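Proximal thread matrix protein 1 (Mytilus galloprovincialis, PDB 4CNB) probably serves as a structural matrix protein of the proximal byssal thread, carries two von Willebrand factor type A domains and binds zinc. Local coordinates at residues Phe257-Ser262 with Asn278-Ile283; Ile366-Gly371 with Ile396-Gly401; Lys78-Glu83 with Glu229-Leu234; Asp61-Ile66 with Met172-Ser177; Met217-Leu222 with Ile238-Glu243. All coordinates share one frame; numbering follows the deposited sequence.

The five contacts fall into two groups. Contacts 3 and 4 lie in the first type A domain, built round the six-stranded sheet with strands 54-61, 166-173 and 221-224, and contact 5 at its end, where the chain passes into strand 243-247. Along the chain, contact 3 interleaves with both contact 4 and contact 5, and contact 4 closes before contact 5 opens. Contact 3 touches both, its centre about 16 Å from that of contact 4. Later, contacts 1 and 2 share the second sheet through neighbouring strands 253-260 and 362-369, their centres about 11 Å apart. Contacts 1 and 4 have centres about 44 Å apart, each domain being built on its own sheet; contact 5 lies nearest the chain's centre.

Contact 1: residues Phe257-Ser262 with Asn278-Ile283; sequences FVFDAS and NFMKDI
The side chain of M280 is the bump of this contact, and the rings of F257 and F259 form the hollow that takes it. From helix 272-285 it slides in against both aromatics, running opposite to the direction in which they extend from strand 253-260. Its CG lies over a face of F257, 4.0 Å from the ring centroid and 17° off the normal, while SD sits obliquely above the same ring, 4.3 Å from that centroid. SD also lies over a face of F259, shifted toward the rim, which makes a second Met-aromatic contact. The chain bends at the sulfur (chi3 -78°), bringing CE to 3.5 Å from F259 CD2. A flexible, polarisable thioether suits a place between two rings, since its unbranched chain can bend to touch both. I283 closes the far end: its CG2 meets the edge of the F257 ring, 4.0 Å from CZ. On the other flank F279 CD2 and F259 CZ come to 4.2 Å, edge against edge. At the end of the strand, D260 OD1 accepts from S262 N in an Asx turn, and OD2 takes the backbone N of D370. Strand and helix segments run nearly antiparallel, at 167°, with axes 11.2 Å apart, the spacing that bulky apolar side chains fill where the first helix packs on the central strand in the beta-alpha-beta unit of a von Willebrand factor type A fold.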
# COMPACT_ATOMS: atom_id res chain seq x y z
N PHE A 257 -5.33 -7.66 -16.47
CA PHE A 257 -5.69 -8.93 -15.85
C PHE A 257 -4.60 -9.94 -16.19
O PHE A 257 -4.26 -10.15 -17.36
CB PHE A 257 -7.01 -9.47 -16.38
CG PHE A 257 -8.20 -8.60 -16.06
CD1 PHE A 257 -8.69 -8.51 -14.77
CD2 PHE A 257 -8.86 -7.90 -17.06
CE1 PHE A 257 -9.79 -7.72 -14.48
CE2 PHE A 257 -9.95 -7.12 -16.77
CZ PHE A 257 -10.41 -7.03 -15.48
N VAL A 258 -4.05 -10.56 -15.15
CA VAL A 258 -3.09 -11.63 -15.29
C VAL A 258 -3.74 -12.83 -14.63
O VAL A 258 -3.73 -12.96 -13.41
CB VAL A 258 -1.77 -11.28 -14.61
CG1 VAL A 258 -0.73 -12.39 -14.79
CG2 VAL A 258 -1.26 -9.94 -15.16
N PHE A 259 -4.36 -13.68 -15.44
CA PHE A 259 -5.22 -14.73 -14.92
C PHE A 259 -4.76 -16.13 -15.30
O PHE A 259 -4.20 -16.38 -16.39
CB PHE A 259 -6.66 -14.51 -15.37
CG PHE A 259 -7.47 -13.65 -14.43
CD1 PHE A 259 -6.88 -12.62 -13.70
CD2 PHE A 259 -8.84 -13.86 -14.29
CE1 PHE A 259 -7.65 -11.83 -12.83
CE2 PHE A 259 -9.60 -13.07 -13.43
CZ PHE A 259 -9.01 -12.06 -12.70
N ASP A 260 -4.99 -17.03 -14.36
CA ASP A 260 -4.74 -18.46 -14.50
C ASP A 260 -5.48 -19.04 -15.71
O ASP A 260 -6.65 -18.76 -15.90
CB ASP A 260 -5.24 -19.08 -13.20
CG ASP A 260 -4.90 -20.54 -13.06
OD1 ASP A 260 -4.46 -21.20 -14.02
OD2 ASP A 260 -5.11 -21.02 -11.93
N ALA A 261 -4.79 -19.84 -16.51
CA ALA A 261 -5.44 -20.56 -17.61
C ALA A 261 -5.14 -22.06 -17.56
O ALA A 261 -5.17 -22.75 -18.57
CB ALA A 261 -5.03 -19.99 -18.94
N SER A 262 -4.84 -22.56 -16.36
CA SER A 262 -4.54 -23.96 -16.15
C SER A 262 -5.74 -24.87 -16.39
O SER A 262 -6.87 -24.43 -16.28
CB SER A 262 -4.06 -24.16 -14.71
OG SER A 262 -3.89 -25.53 -14.40
N ASN A 278 -16.55 -14.02 -16.21
CA ASN A 278 -17.62 -13.08 -15.89
C ASN A 278 -17.15 -12.09 -14.84
O ASN A 278 -17.53 -10.92 -14.88
CB ASN A 278 -18.88 -13.78 -15.39
CG ASN A 278 -19.44 -14.76 -16.40
OD1 ASN A 278 -19.13 -14.68 -17.59
ND2 ASN A 278 -20.28 -15.69 -15.93
N PHE A 279 -16.31 -12.57 -13.92
CA PHE A 279 -15.75 -11.74 -12.86
C PHE A 279 -14.98 -10.58 -13.49
O PHE A 279 -15.16 -9.42 -13.13
CB PHE A 279 -14.82 -12.59 -11.99
CG PHE A 279 -14.15 -11.85 -10.87
CD1 PHE A 279 -14.87 -11.36 -9.80
CD2 PHE A 279 -12.78 -11.67 -10.87
CE1 PHE A 279 -14.25 -10.69 -8.78
CE2 PHE A 279 -12.15 -10.99 -9.85
CZ PHE A 279 -12.89 -10.51 -8.79
N MET A 280 -14.10 -10.91 -14.43
CA MET A 280 -13.32 -9.93 -15.16
C MET A 280 -14.23 -8.98 -15.93
O MET A 280 -14.08 -7.76 -15.84
CB MET A 280 -12.37 -10.63 -16.13
CG MET A 280 -11.21 -11.34 -15.43
SD MET A 280 -9.99 -11.99 -16.59
CE MET A 280 -10.80 -13.46 -17.17
N LYS A 281 -15.15 -9.54 -16.70
CA LYS A 281 -16.14 -8.75 -17.45
C LYS A 281 -16.88 -7.79 -16.54
O LYS A 281 -17.07 -6.62 -16.89
CB LYS A 281 -17.11 -9.68 -18.19
CG LYS A 281 -16.55 -10.18 -19.52
CD LYS A 281 -17.17 -11.49 -20.01
CE LYS A 281 -18.67 -11.52 -19.85
NZ LYS A 281 -19.23 -12.82 -20.31
N ASP A 282 -17.30 -8.26 -15.37
CA ASP A 282 -18.02 -7.42 -14.42
C ASP A 282 -17.16 -6.26 -13.95
O ASP A 282 -17.65 -5.16 -13.75
CB ASP A 282 -18.50 -8.25 -13.23
CG ASP A 282 -19.61 -9.21 -13.60
OD1 ASP A 282 -20.18 -9.05 -14.69
OD2 ASP A 282 -19.92 -10.12 -12.80
N ILE A 283 -15.86 -6.50 -13.79
CA ILE A 283 -14.95 -5.43 -13.39
C ILE A 283 -14.84 -4.37 -14.47
O ILE A 283 -14.91 -3.18 -14.18
CB ILE A 283 -13.58 -6.00 -13.02
CG1 ILE A 283 -13.72 -6.81 -11.73
CG2 ILE A 283 -12.57 -4.87 -12.86
CD1 ILE A 283 -12.51 -7.65 -11.36

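Contact 2: residues Ile366-Gly371 with Ile396-Gly401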
# COMPACT_ATOMS: atom_id res chain seq x y z
N ILE A 366 -4.35 -7.07 -11.71
CA ILE A 366 -5.25 -7.90 -10.94
C ILE A 366 -4.91 -9.32 -11.34
O ILE A 366 -5.17 -9.72 -12.47
CB ILE A 366 -6.72 -7.61 -11.27
CG1 ILE A 366 -7.09 -6.18 -10.89
CG2 ILE A 366 -7.65 -8.57 -10.52
CD1 ILE A 366 -8.35 -5.71 -11.55
N LEU A 367 -4.29 -10.05 -10.42
CA LEU A 367 -3.83 -11.42 -10.64
C LEU A 367 -4.76 -12.42 -9.95
O LEU A 367 -5.17 -12.22 -8.81
CB LEU A 367 -2.41 -11.55 -10.09
CG LEU A 367 -1.61 -12.87 -10.01
CD1 LEU A 367 -2.39 -14.08 -9.50
CD2 LEU A 367 -0.94 -13.19 -11.33
N LEU A 368 -5.09 -13.49 -10.66
CA LEU A 368 -5.90 -14.56 -10.10
C LEU A 368 -5.27 -15.92 -10.36
O LEU A 368 -4.93 -16.25 -11.51
CB LEU A 368 -7.32 -14.52 -10.67
CG LEU A 368 -8.31 -15.46 -9.98
CD1 LEU A 368 -9.74 -14.94 -10.13
CD2 LEU A 368 -8.20 -16.89 -10.51
N THR A 369 -5.13 -16.71 -9.30
CA THR A 369 -4.55 -18.04 -9.43
C THR A 369 -5.27 -19.08 -8.56
O THR A 369 -5.79 -18.77 -7.49
CB THR A 369 -3.05 -18.03 -9.05
OG1 THR A 369 -2.48 -19.31 -9.37
CG2 THR A 369 -2.86 -17.75 -7.57
N ASP A 370 -5.28 -20.33 -9.04
CA ASP A 370 -5.77 -21.45 -8.25
C ASP A 370 -4.64 -22.45 -7.95
O ASP A 370 -4.89 -23.58 -7.52
CB ASP A 370 -6.92 -22.16 -8.96
CG ASP A 370 -6.46 -23.13 -10.04
OD1 ASP A 370 -5.41 -22.87 -10.69
OD2 ASP A 370 -7.15 -24.15 -10.24
N GLY A 371 -3.40 -22.03 -8.16
CA GLY A 371 -2.26 -22.92 -7.94
C GLY A 371 -1.05 -22.15 -7.46
O GLY A 371 -1.05 -20.92 -7.46
N ILE A 396 -5.48 -12.46 -6.01
CA ILE A 396 -6.65 -13.24 -5.68
C ILE A 396 -6.34 -14.71 -5.84
O ILE A 396 -5.82 -15.13 -6.87
CB ILE A 396 -7.81 -12.89 -6.64
CG1 ILE A 396 -8.13 -11.40 -6.56
CG2 ILE A 396 -9.05 -13.74 -6.32
CD1 ILE A 396 -9.00 -10.90 -7.72
N GLY A 397 -6.66 -15.49 -4.81
CA GLY A 397 -6.54 -16.93 -4.86
C GLY A 397 -7.90 -17.60 -4.72
O GLY A 397 -8.70 -17.25 -3.85
N VAL A 398 -8.16 -18.59 -5.57
CA VAL A 398 -9.41 -19.33 -5.53
C VAL A 398 -9.15 -20.81 -5.28
O VAL A 398 -8.30 -21.41 -5.95
CB VAL A 398 -10.18 -19.18 -6.85
CG1 VAL A 398 -11.58 -19.77 -6.73
CG2 VAL A 398 -10.24 -17.72 -7.25
N GLY A 399 -9.86 -21.39 -4.32
CA GLY A 399 -9.72 -22.81 -4.02
C GLY A 399 -8.77 -23.09 -2.87
O GLY A 399 -8.58 -22.25 -2.00
N THR A 400 -8.18 -24.28 -2.87
CA THR A 400 -7.21 -24.67 -1.85
C THR A 400 -5.85 -24.98 -2.46
O THR A 400 -4.95 -25.46 -1.78
CB THR A 400 -7.68 -25.92 -1.07
OG1 THR A 400 -7.98 -26.97 -2.00
CG2 THR A 400 -8.92 -25.62 -0.24
N GLY A 401 -5.70 -24.71 -3.75
CA GLY A 401 -4.48 -25.07 -4.46
C GLY A 401 -3.41 -23.98 -4.51
O GLY A 401 -2.28 -24.25 -4.88
O HOH W 1 -7.20 -23.90 -6.06
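The parallel strand pair of a beta-alpha-beta unit, strand 362-369, helix 379-388 and strand 391-398, meets here, with L368 beside I396 and T369 beside G397. Three backbone bonds sew the pair together in the staggered parallel pattern: I396 N to L367 O at 2.8 Å, T369 N to I396 O at 3.0 Å, and V398 N to T369 O at 3.1 Å. The side chains of L368 and I396 share one face of the sheet. L368, with CG anti to the backbone N (chi1 -171°), slants across both I396 and V398, its CD1 4.1 Å from I396 CG2 and its CD2 3.9 Å from V398 CG2; F259 of the adjoining strand also packs on it. Replacing L368 by an alanine would probably open a gap beside V398 CG2 and I396 CG2, leaving these methyls without the leucine they pack on. Upstream, I366 and I396 lie alongside each other and point the same way. Glycine suits G401, where a CB would collide with D370 O, and G399, where the backbone angles would jam a CB against the preceding carbonyl. At the ends of the strands the pairing gives way to loops: T369 OG1 donates to G371 O, and D370 OD2 bonds to S264 OG. One water donates to D370 O (2.8 Å) and V398 O, and accepts from G401 N (2.9 Å). The chemistry therefore changes along the pair, from direct amide-carbonyl bonds inside the sheet to a water that satisfies two carbonyls and one amide where the strands part.

Contact 3: residues Lys78-Glu83 with Glu229-Leu234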
# COMPACT_ATOMS: atom_id res chain seq x y z
N LYS A 78 14.66 14.06 16.04
CA LYS A 78 14.03 15.37 16.19
C LYS A 78 14.24 16.27 14.97
O LYS A 78 13.29 16.86 14.45
CB LYS A 78 14.56 16.06 17.44
CG LYS A 78 14.01 15.50 18.74
CD LYS A 78 14.59 16.18 19.98
CE LYS A 78 13.74 15.83 21.20
NZ LYS A 78 14.14 16.57 22.43
N ASP A 79 15.49 16.38 14.51
CA ASP A 79 15.79 17.23 13.36
C ASP A 79 15.05 16.73 12.13
O ASP A 79 14.47 17.51 11.37
CB ASP A 79 17.30 17.28 13.11
CG ASP A 79 18.07 17.87 14.28
OD1 ASP A 79 17.48 18.60 15.10
OD2 ASP A 79 19.27 17.58 14.40
N PHE A 80 15.04 15.41 11.94
CA PHE A 80 14.29 14.82 10.84
C PHE A 80 12.83 15.28 10.86
O PHE A 80 12.29 15.68 9.83
CB PHE A 80 14.37 13.30 10.90
CG PHE A 80 13.67 12.61 9.76
CD1 PHE A 80 14.21 12.62 8.49
CD2 PHE A 80 12.48 11.95 9.97
CE1 PHE A 80 13.57 11.98 7.45
CE2 PHE A 80 11.84 11.31 8.93
CZ PHE A 80 12.38 11.33 7.67
N VAL A 81 12.21 15.22 12.04
CA VAL A 81 10.81 15.58 12.17
C VAL A 81 10.60 17.06 11.88
O VAL A 81 9.62 17.44 11.25
CB VAL A 81 10.23 15.22 13.57
CG1 VAL A 81 8.80 15.69 13.70
CG2 VAL A 81 10.31 13.71 13.83
N LYS A 82 11.53 17.90 12.34
CA LYS A 82 11.45 19.34 12.08
C LYS A 82 11.53 19.64 10.58
O LYS A 82 10.83 20.52 10.08
CB LYS A 82 12.57 20.08 12.80
CG LYS A 82 12.50 20.04 14.30
CD LYS A 82 13.49 21.04 14.90
CE LYS A 82 13.98 20.58 16.27
NZ LYS A 82 15.01 21.50 16.81
N GLU A 83 12.39 18.91 9.87
CA GLU A 83 12.53 19.07 8.43
C GLU A 83 11.22 18.71 7.72
O GLU A 83 10.84 19.34 6.72
CB GLU A 83 13.68 18.20 7.92
CG GLU A 83 15.05 18.69 8.39
CD GLU A 83 16.11 17.60 8.42
OE1 GLU A 83 15.89 16.52 7.84
OE2 GLU A 83 17.18 17.83 9.03
N GLU A 229 21.80 8.62 9.00
CA GLU A 229 21.38 8.65 7.61
C GLU A 229 19.90 8.99 7.42
O GLU A 229 19.45 9.26 6.30
CB GLU A 229 21.68 7.30 6.96
CG GLU A 229 23.17 7.03 6.80
CD GLU A 229 23.46 5.58 6.51
OE1 GLU A 229 23.19 5.13 5.37
OE2 GLU A 229 23.95 4.88 7.42
N LEU A 230 19.14 8.98 8.52
CA LEU A 230 17.71 9.29 8.46
C LEU A 230 17.37 10.30 7.37
O LEU A 230 16.41 10.14 6.63
CB LEU A 230 17.24 9.88 9.79
CG LEU A 230 16.16 9.14 10.57
CD1 LEU A 230 15.86 9.93 11.84
CD2 LEU A 230 14.92 8.93 9.74
N SER A 231 18.18 11.35 7.30
CA SER A 231 17.86 12.52 6.48
C SER A 231 17.95 12.25 4.97
O SER A 231 17.49 13.05 4.16
CB SER A 231 18.76 13.69 6.87
OG SER A 231 18.34 14.25 8.11
N THR A 232 18.54 11.12 4.61
CA THR A 232 18.58 10.70 3.21
C THR A 232 17.21 10.20 2.75
O THR A 232 17.04 9.82 1.59
CB THR A 232 19.59 9.56 3.00
OG1 THR A 232 19.22 8.45 3.83
CG2 THR A 232 21.00 10.02 3.37
N LEU A 233 16.24 10.19 3.66
CA LEU A 233 14.90 9.70 3.36
C LEU A 233 13.91 10.84 3.26
O LEU A 233 12.76 10.63 2.91
CB LEU A 233 14.42 8.74 4.45
CG LEU A 233 15.31 7.55 4.79
CD1 LEU A 233 14.65 6.75 5.89
CD2 LEU A 233 15.55 6.69 3.56
N LEU A 234 14.35 12.05 3.59
CA LEU A 234 13.42 13.17 3.67
C LEU A 234 12.58 13.28 2.40
O LEU A 234 11.35 13.31 2.44
CB LEU A 234 14.17 14.48 3.93
CG LEU A 234 13.28 15.70 4.10
CD1 LEU A 234 12.28 15.50 5.23
CD2 LEU A 234 14.13 16.94 4.36
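L230 meets F80 first, and squarely: its CD2 stands over the centre of the phenyl ring, 3.7 Å from the centroid and only 4° off the normal, a CH-pi contact. The two side chains cross at about a right angle, and L230 CD1 reaches 3.8 Å from F80 CB, so the branched end grips both the ring and its stem. The backbone of the same residue takes part too, its O lying 3.5 Å from F80 CE1. What turns the ring toward this loop is its first torsion, which sets CG anti to the backbone N (chi1 -177°). Next comes S231, whose OG makes a weak bond to E83 OE1 at 3.4 Å, and the hydroxyl proton could turn to another acceptor instead. A short polar side chain suits this solvent-facing position, where E83 also points from helix 73-86. F80 and L230 both pack on M172 as well, so the loop between strand 221-224 and helix 234-241, the last helix of this type A domain, fastens to the helix that covers the central strands of the sheet. T232 N and OG1 both bond to E229 O, holding the turn. L233 adds its CB at 4.5 Å from F80 CE1 and turns on to I200 of strand 195-202. L234 begins the next helix; its N lies in the plane of the F80 ring at the edge, 3.9 Å from CE1, and its CD2 slants over the stem of E83, 3.8 Å from CB.

Contact 4: residues Asp61-Ile66 with Met172-Ser177; sequences DDSSSI and MTDGKS
D61 OD2 is gripped by several groups: a water donates to it at 2.6 Å, T173 OG1 lies 3.1 Å away in a bond whose proton has another acceptor nearby, and D174 N makes a weak bond to it at 3.5 Å. The water also donates to D174 OD1 (2.5 Å) and accepts from S63 OG (2.6 Å), bridging two carboxylates that approach within 3.5 Å, OD2 of D61 to OD1 of D174. Such crowding of negative charge would be eased by a cation, and D61, S63, S65 and D174 bind a zinc ion in this protein; here a water joins the two carboxylates and S63. The spacing D61, S63, S65 is the DxSxS signature of a metal ion-dependent adhesion site, with D174 supplied from the other loop. S65 OG donates to the syn lone pair of D174 OD2 at 2.9 Å; it can do so because OG stands between N and the carbonyl carbon (chi1 62°). D61 OD1 takes S63 N in an Asx turn, fixing the carboxylate from the other end. I66 supplies the apolar side, its CD1 3.5 Å from D174 CG. The site sits at the ends of neighbouring strands 54-61 and 166-173, where helix 64-69 begins; F106 of strand 100-106 touches D61 and T173, helix 73-86 packs on I66 and M172, and L211 of helix 208-214 lies against T173.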
# COMPACT_ATOMS: atom_id res chain seq x y z
N ASP A 61 9.28 6.59 18.18
CA ASP A 61 9.83 5.59 19.09
C ASP A 61 10.68 6.25 20.17
O ASP A 61 11.61 6.99 19.85
CB ASP A 61 10.70 4.59 18.30
CG ASP A 61 10.97 3.29 19.06
OD1 ASP A 61 10.94 3.28 20.31
OD2 ASP A 61 11.21 2.25 18.41
N ASP A 62 10.36 6.02 21.44
CA ASP A 62 11.23 6.50 22.51
C ASP A 62 11.71 5.40 23.44
O ASP A 62 11.83 5.61 24.64
CB ASP A 62 10.58 7.64 23.31
CG ASP A 62 9.35 7.21 24.08
OD1 ASP A 62 8.82 6.09 23.86
OD2 ASP A 62 8.90 8.03 24.90
N SER A 63 12.01 4.24 22.86
CA SER A 63 12.51 3.08 23.61
C SER A 63 13.97 3.27 24.01
O SER A 63 14.73 3.94 23.30
CB SER A 63 12.40 1.83 22.74
OG SER A 63 13.32 1.88 21.66
N SER A 64 14.37 2.65 25.12
CA SER A 64 15.74 2.79 25.63
C SER A 64 16.78 2.33 24.63
O SER A 64 17.90 2.82 24.63
CB SER A 64 15.93 2.03 26.96
OG SER A 64 15.56 0.67 26.87
N SER A 65 16.42 1.38 23.78
CA SER A 65 17.34 0.90 22.75
C SER A 65 17.86 2.05 21.88
O SER A 65 18.97 1.97 21.34
CB SER A 65 16.68 -0.19 21.88
OG SER A 65 15.54 0.31 21.19
N ILE A 66 17.08 3.12 21.74
CA ILE A 66 17.50 4.28 20.96
C ILE A 66 18.68 4.97 21.63
O ILE A 66 19.66 5.31 20.98
CB ILE A 66 16.41 5.38 20.81
CG1 ILE A 66 15.04 4.80 20.43
CG2 ILE A 66 16.87 6.44 19.81
CD1 ILE A 66 14.93 4.31 19.02
N MET A 172 8.20 5.93 13.07
CA MET A 172 9.64 5.71 13.17
C MET A 172 9.95 4.69 14.25
O MET A 172 9.48 4.81 15.39
CB MET A 172 10.36 7.01 13.51
CG MET A 172 10.32 8.04 12.41
SD MET A 172 10.64 9.68 13.05
CE MET A 172 12.41 9.75 12.96
N THR A 173 10.77 3.70 13.92
CA THR A 173 11.10 2.65 14.88
C THR A 173 12.45 2.01 14.57
O THR A 173 12.82 1.86 13.41
CB THR A 173 10.02 1.57 14.89
OG1 THR A 173 10.29 0.64 15.94
CG2 THR A 173 9.97 0.84 13.54
N ASP A 174 13.16 1.62 15.62
CA ASP A 174 14.44 0.97 15.47
C ASP A 174 14.26 -0.50 15.76
O ASP A 174 15.22 -1.25 15.88
CB ASP A 174 15.48 1.57 16.42
CG ASP A 174 15.35 1.04 17.82
OD1 ASP A 174 14.27 0.55 18.20
OD2 ASP A 174 16.35 1.13 18.56
N GLY A 175 13.01 -0.92 15.88
CA GLY A 175 12.74 -2.28 16.31
C GLY A 175 11.42 -2.85 15.87
O GLY A 175 10.63 -2.20 15.18
N LYS A 176 11.19 -4.09 16.28
CA LYS A 176 9.96 -4.79 15.99
C LYS A 176 9.03 -4.73 17.20
O LYS A 176 9.48 -4.73 18.34
CB LYS A 176 10.25 -6.24 15.60
CG LYS A 176 10.68 -7.15 16.74
CD LYS A 176 10.84 -8.59 16.23
CE LYS A 176 10.95 -9.61 17.36
NZ LYS A 176 11.11 -10.99 16.80
N SER A 177 7.74 -4.66 16.95
CA SER A 177 6.78 -4.63 18.04
C SER A 177 7.00 -5.87 18.91
O SER A 177 7.05 -6.98 18.40
CB SER A 177 5.37 -4.59 17.49
OG SER A 177 4.45 -4.24 18.51
O HOH W 2 12.33 0.34 19.82

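Contact 5: residues Met217-Leu222 with Ile238-Glu243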
# COMPACT_ATOMS: atom_id res chain seq x y z
N MET A 217 1.13 0.78 1.59
CA MET A 217 1.62 -0.21 0.63
C MET A 217 3.09 -0.48 0.92
O MET A 217 3.71 0.23 1.70
CB MET A 217 1.48 0.27 -0.81
CG MET A 217 0.10 0.69 -1.23
SD MET A 217 -0.03 0.88 -3.03
CE MET A 217 1.14 2.16 -3.36
N LYS A 218 3.66 -1.48 0.26
CA LYS A 218 5.04 -1.88 0.53
C LYS A 218 6.03 -0.74 0.30
O LYS A 218 6.99 -0.59 1.06
CB LYS A 218 5.41 -3.09 -0.31
CG LYS A 218 4.74 -4.35 0.17
CD LYS A 218 4.99 -5.51 -0.75
CE LYS A 218 4.37 -6.77 -0.17
NZ LYS A 218 4.15 -7.81 -1.19
N ASN A 219 5.80 0.06 -0.73
CA ASN A 219 6.71 1.14 -1.06
C ASN A 219 6.59 2.33 -0.10
O ASN A 219 7.34 3.30 -0.22
CB ASN A 219 6.49 1.61 -2.49
CG ASN A 219 5.08 2.09 -2.72
OD1 ASN A 219 4.12 1.37 -2.46
ND2 ASN A 219 4.93 3.33 -3.19
N TYR A 220 5.65 2.26 0.84
CA TYR A 220 5.55 3.27 1.88
C TYR A 220 6.38 2.88 3.08
O TYR A 220 6.27 3.50 4.15
CB TYR A 220 4.10 3.45 2.34
CG TYR A 220 3.23 4.12 1.33
CD1 TYR A 220 2.94 3.49 0.13
CD2 TYR A 220 2.69 5.36 1.56
CE1 TYR A 220 2.14 4.10 -0.81
CE2 TYR A 220 1.88 5.98 0.63
CZ TYR A 220 1.60 5.34 -0.55
OH TYR A 220 0.79 5.94 -1.49
N VAL A 221 7.19 1.84 2.92
CA VAL A 221 8.14 1.41 3.94
C VAL A 221 9.52 1.83 3.52
O VAL A 221 10.01 1.43 2.45
CB VAL A 221 8.11 -0.11 4.14
CG1 VAL A 221 9.24 -0.55 5.06
CG2 VAL A 221 6.78 -0.55 4.70
N LEU A 222 10.16 2.64 4.35
CA LEU A 222 11.50 3.13 4.07
C LEU A 222 12.42 2.68 5.17
O LEU A 222 12.04 2.68 6.34
CB LEU A 222 11.49 4.64 3.98
CG LEU A 222 10.52 5.16 2.93
CD1 LEU A 222 10.54 6.67 2.93
CD2 LEU A 222 10.87 4.61 1.57
N ILE A 238 8.37 12.70 2.04
CA ILE A 238 7.53 13.77 1.53
C ILE A 238 6.77 13.36 0.28
O ILE A 238 5.60 13.69 0.13
CB ILE A 238 8.35 15.02 1.18
CG1 ILE A 238 9.00 15.60 2.43
CG2 ILE A 238 7.47 16.07 0.50
CD1 ILE A 238 10.15 16.53 2.14
N ASP A 239 7.44 12.65 -0.63
CA ASP A 239 6.78 12.23 -1.87
C ASP A 239 5.64 11.30 -1.54
O ASP A 239 4.55 11.42 -2.09
CB ASP A 239 7.77 11.56 -2.83
CG ASP A 239 8.81 12.53 -3.37
OD1 ASP A 239 8.57 13.75 -3.31
OD2 ASP A 239 9.87 12.08 -3.85
N LEU A 240 5.89 10.37 -0.63
CA LEU A 240 4.84 9.48 -0.15
C LEU A 240 3.71 10.24 0.55
O LEU A 240 2.54 9.97 0.32
CB LEU A 240 5.44 8.44 0.80
CG LEU A 240 6.35 7.41 0.11
CD1 LEU A 240 7.32 6.79 1.11
CD2 LEU A 240 5.50 6.34 -0.56
N ALA A 241 4.06 11.18 1.42
CA ALA A 241 3.04 11.89 2.18
C ALA A 241 2.18 12.72 1.25
O ALA A 241 1.00 12.93 1.51
CB ALA A 241 3.67 12.78 3.26
N CYS A 242 2.78 13.16 0.15
CA CYS A 242 2.10 14.03 -0.80
C CYS A 242 1.42 13.23 -1.92
O CYS A 242 0.82 13.80 -2.83
CB CYS A 242 3.09 15.04 -1.40
SG CYS A 242 2.37 16.66 -1.68
N GLU A 243 1.52 11.91 -1.84
CA GLU A 243 0.80 11.07 -2.78
C GLU A 243 -0.65 11.01 -2.35
O GLU A 243 -0.96 10.77 -1.18
CB GLU A 243 1.40 9.68 -2.82
CG GLU A 243 0.79 8.80 -3.89
CD GLU A 243 1.53 8.89 -5.20
OE1 GLU A 243 2.64 9.45 -5.23
OE2 GLU A 243 0.99 8.39 -6.21
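Apolar contact with L240 dominates here, beginning with a CH-pi interaction: L240 CD2 stands over the centre of the Y220 ring, 3.6 Å from the centroid and 9° off the normal. The other branch of the same leucine meets L222 tip to tip, CD1 to CD1 at 3.7 Å, so the forked end of one side chain serves two partners. Its reach owes something to the first torsion, which sets CG anti to the carbonyl carbon (chi1 -70°) and sends the branches toward strand 221-224. Van der Waals contact with polar atoms makes a second group. N219 O lies 3.6 Å from L240 CD2, and the phenol OH of Y220 rests 3.7 Å from E243 CG, ring and carboxylate planes being turned 85° apart. A tyrosine suits this place, its buried ring offering a flat face to the leucine while its hydroxyl meets the aliphatic stem of E243 crosswise. A serine in place of Y220 would probably leave L240 CD2 without the ring it rests on and E243 CG without its neighbour. Covalent anchoring follows in the chain, where C242 forms a disulfide with C50. The contact joins the 3-10 turn 218-220 and the start of edge strand 221-224 to the last turn of helix 234-241 and the residue that begins strand 243-247; I198 of strand 195-202 packs on both Y220 and L240, and strand 243-247 pairs with 439-443.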